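Local coordinates for protein elastinolytic metalloprotease (Pseudoalteromonas sp. CF6-2, PDB 6IK4) that is a zinc-dependent M23-family protease, probably a metalloendopeptidase that cleaves peptide bonds in elastin and bacterial peptidoglycan, at residues W15-A20 against S31-N36; R141-N146 against N155-R160. All coordinates share one frame; numbering follows the deposited sequence.

In the fold
The chain is the 173-residue C-terminal part of a longer protein and carries the M23 peptidase fold. Interaction 1 comes first along the sequence, pairing strands 14-17 and 32-36 of the large antiparallel sheet; the centre of the contact lies about 6 Å from that of the chain. Interaction 2 follows and joins the two middle strands of a separate four-stranded antiparallel sheet, 136-137, 140-143, 157-160 and 163-165. The two contacts have centres about 11 Å apart, and they touch: F156 and F158 of the second pack against S17, G18, A20 and L33 of the first. The smaller sheet thereby backs the strand pair that carries zinc ligand D34, with the nearest side-chain atom of F156 about 11 Å from the metal.

Interaction 1. Residues W15-A20 against S31-N36; sequences WYSGGA and SSLDFN. With ZN (zinc ion), chain B.
The carbonyl oxygen of N36 receives the N-H of Y16, with N to O at 2.8 Å. N36 N returns a bond to Y16 O, and G18 N extends the ladder to D34 O at 3.1 Å. Between these bonds, S17 and F35 face each other as a non-hydrogen-bonded pair; the rim atom CE1 of F35 lies 3.5 Å from S17 OG. That hydroxyl is anti to its backbone N (chi1 -180°) and donates to G18 O. This antiparallel pair belongs to the central sheet of the M23 peptidase fold and presents D34 to the catalytic metal: D34 OD1 binds zinc at 2.0 Å, and H21 and H120 complete the protein ligands. Where the direct ladder stops, a water bridges the two segments, donating to G19 O and accepting from D34 N. G19 O thus holds the backbone of D34 through the water and the ring of H21 directly, at ND1. L33 CD2 reaches 3.5 Å from G18 O. At the other end, F35 CB meets the edge of the W15 ring at CE3, 3.9 Å away, the two side chains crossing at about a right angle, and W9 stacks on W15 and meets F35 edge-to-face.

Interaction 2. Residues R141-N146 against N155-R160; sequences RIDVGN and NFYFER
One face of the Y157 ring is covered by D143, whose CB lies 3.7 Å from the ring centroid in a CH-pi contact, offset toward the rim. The D143 carboxylate runs on past the rim between CE2 and CZ, OD2 leading toward OH, its plane 19° from that of the ring, while E159 CB sits at the ring edge. R164 makes a cation-pi contact with the same ring.

The R141 guanidinium stands nearly perpendicular to this ring and meets D143, Y157 and E159 at its own edge. NH1 and NH2 both grip one oxygen, D143 OD2, with NH1 at 3.0 Å; OD2 turns its anti lone pair to NH2, while NH1 meets it on the anti side, 32° out of the carboxylate plane. NH2 also makes a weak bond to Y157 OH at 3.1 Å and a weak, fairly straight salt bridge to E159 OE1 at 3.4 Å. Water joins R141 NE to E159 OE2, and N134 takes a further bond from NH1, so several partners restrain the rotation of the guanidinium. Its positive charge would be expected to offset part of the negative charge of D143 and E159.

On the other face of the sheet, I142 and F158 lie side by side, CG1 to CD2 at 4.0 Å. At the end of strand 140-143, D143 O approaches F156 CD1 at 3.2 Å, and V144 CA meets the same ring at its edge.

Beneath these side chains, paired backbone bonds join R141 with E159 and D143 with Y157, the D143 N to Y157 O bond being 2.9 Å. The arrangement is that of an antiparallel strand pair within a four-stranded sheet, one face carrying a salt-bridge network and the other hydrophobic side chains.

Interaction 1. Residues W15-A20 against S31-N36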
loop_
_atom_site.group_PDB
_atom_site.type_symbol
_atom_site.label_atom_id
_atom_site.label_comp_id
_atom_site.label_asym_id
_atom_site.label_seq_id
_atom_site.Cartn_x
_atom_site.Cartn_y
_atom_site.Cartn_z
ATOM N N TRP A 15 -7.261 8.249 4.210
ATOM C CA TRP A 15 -5.978 8.055 4.866
ATOM C C TRP A 15 -4.993 9.032 4.227
ATOM O O TRP A 15 -5.384 9.902 3.434
ATOM C CB TRP A 15 -5.479 6.616 4.726
ATOM C CG TRP A 15 -6.217 5.546 5.493
ATOM C CD1 TRP A 15 -7.466 5.617 6.044
ATOM C CD2 TRP A 15 -5.729 4.227 5.767
ATOM N NE1 TRP A 15 -7.789 4.409 6.644
ATOM C CE2 TRP A 15 -6.734 3.545 6.489
ATOM C CE3 TRP A 15 -4.537 3.559 5.468
ATOM C CZ2 TRP A 15 -6.579 2.230 6.919
ATOM C CZ3 TRP A 15 -4.383 2.250 5.887
ATOM C CH2 TRP A 15 -5.400 1.599 6.614
ATOM N N TYR A 16 -3.713 8.877 4.569
ATOM C CA TYR A 16 -2.634 9.696 4.028
ATOM C C TYR A 16 -1.625 8.814 3.312
ATOM O O TYR A 16 -1.362 7.687 3.735
ATOM C CB TYR A 16 -1.889 10.462 5.118
ATOM C CG TYR A 16 -2.768 11.330 5.976
ATOM C CD1 TYR A 16 -3.073 12.634 5.592
ATOM C CD2 TYR A 16 -3.264 10.865 7.184
ATOM C CE1 TYR A 16 -3.876 13.446 6.392
ATOM C CE2 TYR A 16 -4.059 11.672 7.993
ATOM C CZ TYR A 16 -4.360 12.951 7.590
ATOM O OH TYR A 16 -5.147 13.748 8.394
ATOM N N SER A 17 -1.030 9.354 2.249
ATOM C CA SER A 17 0.029 8.671 1.527
ATOM C C SER A 17 1.272 9.543 1.471
ATOM O O SER A 17 1.179 10.769 1.344
ATOM C CB SER A 17 -0.394 8.318 0.090
ATOM O OG SER A 17 0.665 7.641 -0.592
ATOM N N GLY A 18 2.435 8.896 1.540
ATOM C CA GLY A 18 3.688 9.525 1.182
ATOM C C GLY A 18 3.959 9.390 -0.302
ATOM O O GLY A 18 3.118 8.931 -1.079
ATOM N N GLY A 19 5.165 9.814 -0.700
ATOM C CA GLY A 19 5.550 9.728 -2.093
ATOM C C GLY A 19 5.912 8.318 -2.526
ATOM O O GLY A 19 6.242 7.443 -1.719
ATOM N N ALA A 20 5.884 8.114 -3.843
ATOM C CA ALA A 20 6.218 6.810 -4.401
ATOM C C ALA A 20 7.698 6.504 -4.209
ATOM O O ALA A 20 8.553 7.393 -4.297
ATOM C CB ALA A 20 5.847 6.759 -5.887
ATOM N N SER A 31 7.578 1.687 -6.985
ATOM C CA SER A 31 6.514 0.691 -6.951
ATOM C C SER A 31 5.630 0.772 -5.716
ATOM O O SER A 31 4.627 0.053 -5.647
ATOM C CB SER A 31 7.135 -0.697 -6.974
ATOM O OG SER A 31 7.876 -0.884 -5.783
ATOM N N SER A 32 5.998 1.577 -4.725
ATOM C CA SER A 32 5.439 1.449 -3.391
ATOM C C SER A 32 4.968 2.796 -2.850
ATOM O O SER A 32 5.478 3.853 -3.228
ATOM C CB SER A 32 6.476 0.849 -2.426
ATOM O OG SER A 32 6.964 -0.402 -2.898
ATOM N N LEU A 33 3.997 2.729 -1.937
ATOM C CA LEU A 33 3.473 3.877 -1.205
ATOM C C LEU A 33 3.339 3.488 0.255
ATOM O O LEU A 33 3.012 2.340 0.564
ATOM C CB LEU A 33 2.098 4.312 -1.748
ATOM C CG LEU A 33 2.078 4.832 -3.185
ATOM C CD1 LEU A 33 0.663 4.742 -3.757
ATOM C CD2 LEU A 33 2.591 6.277 -3.240
ATOM N N ASP A 34 3.594 4.438 1.156
ATOM C CA ASP A 34 3.352 4.236 2.581
ATOM C C ASP A 34 2.043 4.929 2.958
ATOM O O ASP A 34 1.910 6.142 2.779
ATOM C CB ASP A 34 4.518 4.776 3.414
ATOM C CG ASP A 34 5.809 4.029 3.142
ATOM O OD1 ASP A 34 5.730 2.874 2.695
ATOM O OD2 ASP A 34 6.899 4.584 3.382
ATOM N N PHE A 35 1.071 4.150 3.445
ATOM C CA PHE A 35 -0.247 4.651 3.835
ATOM C C PHE A 35 -0.406 4.613 5.351
ATOM O O PHE A 35 -0.012 3.634 5.993
ATOM C CB PHE A 35 -1.382 3.800 3.255
ATOM C CG PHE A 35 -1.492 3.819 1.758
ATOM C CD1 PHE A 35 -1.430 5.005 1.047
ATOM C CD2 PHE A 35 -1.681 2.637 1.069
ATOM C CE1 PHE A 35 -1.564 5.016 -0.323
ATOM C CE2 PHE A 35 -1.802 2.628 -0.306
ATOM C CZ PHE A 35 -1.750 3.816 -1.010
ATOM N N ASN A 36 -1.043 5.641 5.919
ATOM C CA ASN A 36 -1.433 5.566 7.327
ATOM C C ASN A 36 -2.661 6.440 7.549
ATOM O O ASN A 36 -2.895 7.396 6.807
ATOM C CB ASN A 36 -0.279 5.973 8.254
ATOM C CG ASN A 36 -0.144 7.490 8.410
ATOM O OD1 ASN A 36 -0.716 8.083 9.325
ATOM N ND2 ASN A 36 0.627 8.120 7.524
HETATM ZN ZN ZN B . 7.507 2.137 2.055
HETATM O O HOH W 1 5.271 6.762 0.798
#

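Interaction 2. Residues R141-N146 against N155-R160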
loop_
_atom_site.group_PDB
_atom_site.type_symbol
_atom_site.label_atom_id
_atom_site.label_comp_id
_atom_site.label_asym_id
_atom_site.label_seq_id
_atom_site.Cartn_x
_atom_site.Cartn_y
_atom_site.Cartn_z
ATOM N N ARG A 141 -5.235 8.579 -10.961
ATOM C CA ARG A 141 -3.975 8.280 -11.631
ATOM C C ARG A 141 -2.838 8.624 -10.684
ATOM O O ARG A 141 -2.844 9.697 -10.077
ATOM C CB ARG A 141 -3.828 9.080 -12.925
ATOM C CG ARG A 141 -2.540 8.756 -13.702
ATOM C CD ARG A 141 -2.413 9.599 -14.966
ATOM N NE ARG A 141 -2.158 10.993 -14.630
ATOM C CZ ARG A 141 -0.953 11.496 -14.365
ATOM N NH1 ARG A 141 0.137 10.728 -14.405
ATOM N NH2 ARG A 141 -0.840 12.780 -14.064
ATOM N N ILE A 142 -1.874 7.716 -10.543
ATOM C CA ILE A 142 -0.696 7.963 -9.716
ATOM C C ILE A 142 0.391 8.572 -10.589
ATOM O O ILE A 142 0.753 8.013 -11.632
ATOM C CB ILE A 142 -0.194 6.666 -9.055
ATOM C CG1 ILE A 142 -1.299 6.034 -8.202
ATOM C CG2 ILE A 142 1.077 6.946 -8.222
ATOM C CD1 ILE A 142 -0.985 4.594 -7.777
ATOM N N ASP A 143 0.911 9.716 -10.177
ATOM C CA ASP A 143 2.027 10.345 -10.872
ATOM C C ASP A 143 3.224 10.295 -9.936
ATOM O O ASP A 143 3.214 10.943 -8.891
ATOM C CB ASP A 143 1.696 11.786 -11.261
ATOM C CG ASP A 143 2.682 12.346 -12.260
ATOM O OD1 ASP A 143 3.868 12.503 -11.899
ATOM O OD2 ASP A 143 2.281 12.602 -13.411
ATOM N N VAL A 144 4.261 9.545 -10.304
ATOM C CA VAL A 144 5.401 9.405 -9.395
ATOM C C VAL A 144 6.310 10.631 -9.497
ATOM O O VAL A 144 6.304 11.375 -10.481
ATOM C CB VAL A 144 6.184 8.106 -9.651
ATOM C CG1 VAL A 144 5.255 6.887 -9.565
ATOM C CG2 VAL A 144 6.957 8.163 -10.992
ATOM N N GLY A 145 7.103 10.843 -8.449
ATOM C CA GLY A 145 8.020 11.962 -8.385
ATOM C C GLY A 145 9.355 11.636 -9.020
ATOM O O GLY A 145 9.499 10.672 -9.775
ATOM N N ASN A 146 10.355 12.452 -8.694
ATOM C CA ASN A 146 11.655 12.369 -9.353
ATOM C C ASN A 146 12.727 11.708 -8.500
ATOM O O ASN A 146 13.886 11.633 -8.925
ATOM C CB ASN A 146 12.106 13.769 -9.780
ATOM C CG ASN A 146 11.187 14.378 -10.822
ATOM O OD1 ASN A 146 10.519 13.661 -11.578
ATOM N ND2 ASN A 146 11.140 15.703 -10.867
ATOM N N ASN A 155 5.643 17.135 -8.665
ATOM C CA ASN A 155 6.214 15.894 -9.177
ATOM C C ASN A 155 5.394 14.662 -8.814
ATOM O O ASN A 155 5.235 13.760 -9.647
ATOM C CB ASN A 155 7.634 15.693 -8.635
ATOM C CG ASN A 155 8.518 16.907 -8.839
ATOM O OD1 ASN A 155 8.207 17.775 -9.641
ATOM N ND2 ASN A 155 9.624 16.968 -8.108
ATOM N N PHE A 156 4.923 14.575 -7.572
ATOM C CA PHE A 156 4.185 13.410 -7.098
ATOM C C PHE A 156 2.781 13.830 -6.704
ATOM O O PHE A 156 2.617 14.782 -5.930
ATOM C CB PHE A 156 4.856 12.750 -5.892
ATOM C CG PHE A 156 3.994 11.688 -5.264
ATOM C CD1 PHE A 156 3.914 10.424 -5.846
ATOM C CD2 PHE A 156 3.206 11.970 -4.152
ATOM C CE1 PHE A 156 3.087 9.446 -5.299
ATOM C CE2 PHE A 156 2.376 10.995 -3.599
ATOM C CZ PHE A 156 2.316 9.736 -4.180
ATOM N N TYR A 157 1.776 13.090 -7.186
ATOM C CA TYR A 157 0.400 13.342 -6.766
ATOM C C TYR A 157 -0.507 12.213 -7.242
ATOM O O TYR A 157 -0.122 11.373 -8.061
ATOM C CB TYR A 157 -0.114 14.682 -7.295
ATOM C CG TYR A 157 0.056 14.842 -8.789
ATOM C CD1 TYR A 157 -0.926 14.413 -9.672
ATOM C CD2 TYR A 157 1.201 15.426 -9.314
ATOM C CE1 TYR A 157 -0.776 14.551 -11.059
ATOM C CE2 TYR A 157 1.367 15.577 -10.699
ATOM C CZ TYR A 157 0.373 15.144 -11.559
ATOM O OH TYR A 157 0.535 15.288 -12.914
ATOM N N PHE A 158 -1.717 12.202 -6.684
ATOM C CA PHE A 158 -2.840 11.411 -7.161
ATOM C C PHE A 158 -3.809 12.352 -7.866
ATOM O O PHE A 158 -4.136 13.414 -7.331
ATOM C CB PHE A 158 -3.559 10.726 -5.998
ATOM C CG PHE A 158 -2.681 9.856 -5.156
ATOM C CD1 PHE A 158 -1.914 10.395 -4.133
ATOM C CD2 PHE A 158 -2.643 8.481 -5.365
ATOM C CE1 PHE A 158 -1.111 9.583 -3.342
ATOM C CE2 PHE A 158 -1.839 7.666 -4.576
ATOM C CZ PHE A 158 -1.085 8.216 -3.555
ATOM N N GLU A 159 -4.293 11.966 -9.045
ATOM C CA GLU A 159 -5.152 12.856 -9.824
ATOM C C GLU A 159 -6.481 12.168 -10.130
ATOM O O GLU A 159 -6.502 11.065 -10.681
ATOM C CB GLU A 159 -4.450 13.276 -11.118
ATOM C CG GLU A 159 -5.107 14.446 -11.812
ATOM C CD GLU A 159 -4.717 14.540 -13.273
ATOM O OE1 GLU A 159 -3.519 14.742 -13.567
ATOM O OE2 GLU A 159 -5.612 14.400 -14.131
ATOM N N ARG A 160 -7.584 12.819 -9.767
ATOM C CA ARG A 160 -8.920 12.327 -10.076
ATOM C C ARG A 160 -9.818 13.528 -10.347
ATOM O O ARG A 160 -9.706 14.554 -9.678
ATOM C CB ARG A 160 -9.475 11.474 -8.916
ATOM C CG ARG A 160 -10.745 10.687 -9.236
ATOM C CD ARG A 160 -11.053 9.621 -8.155
ATOM N NE ARG A 160 -11.495 10.231 -6.901
ATOM C CZ ARG A 160 -11.849 9.544 -5.814
ATOM N NH1 ARG A 160 -11.810 8.217 -5.822
ATOM N NH2 ARG A 160 -12.245 10.183 -4.716
HETATM O O HOH W 2 -4.548 12.400 -15.519
#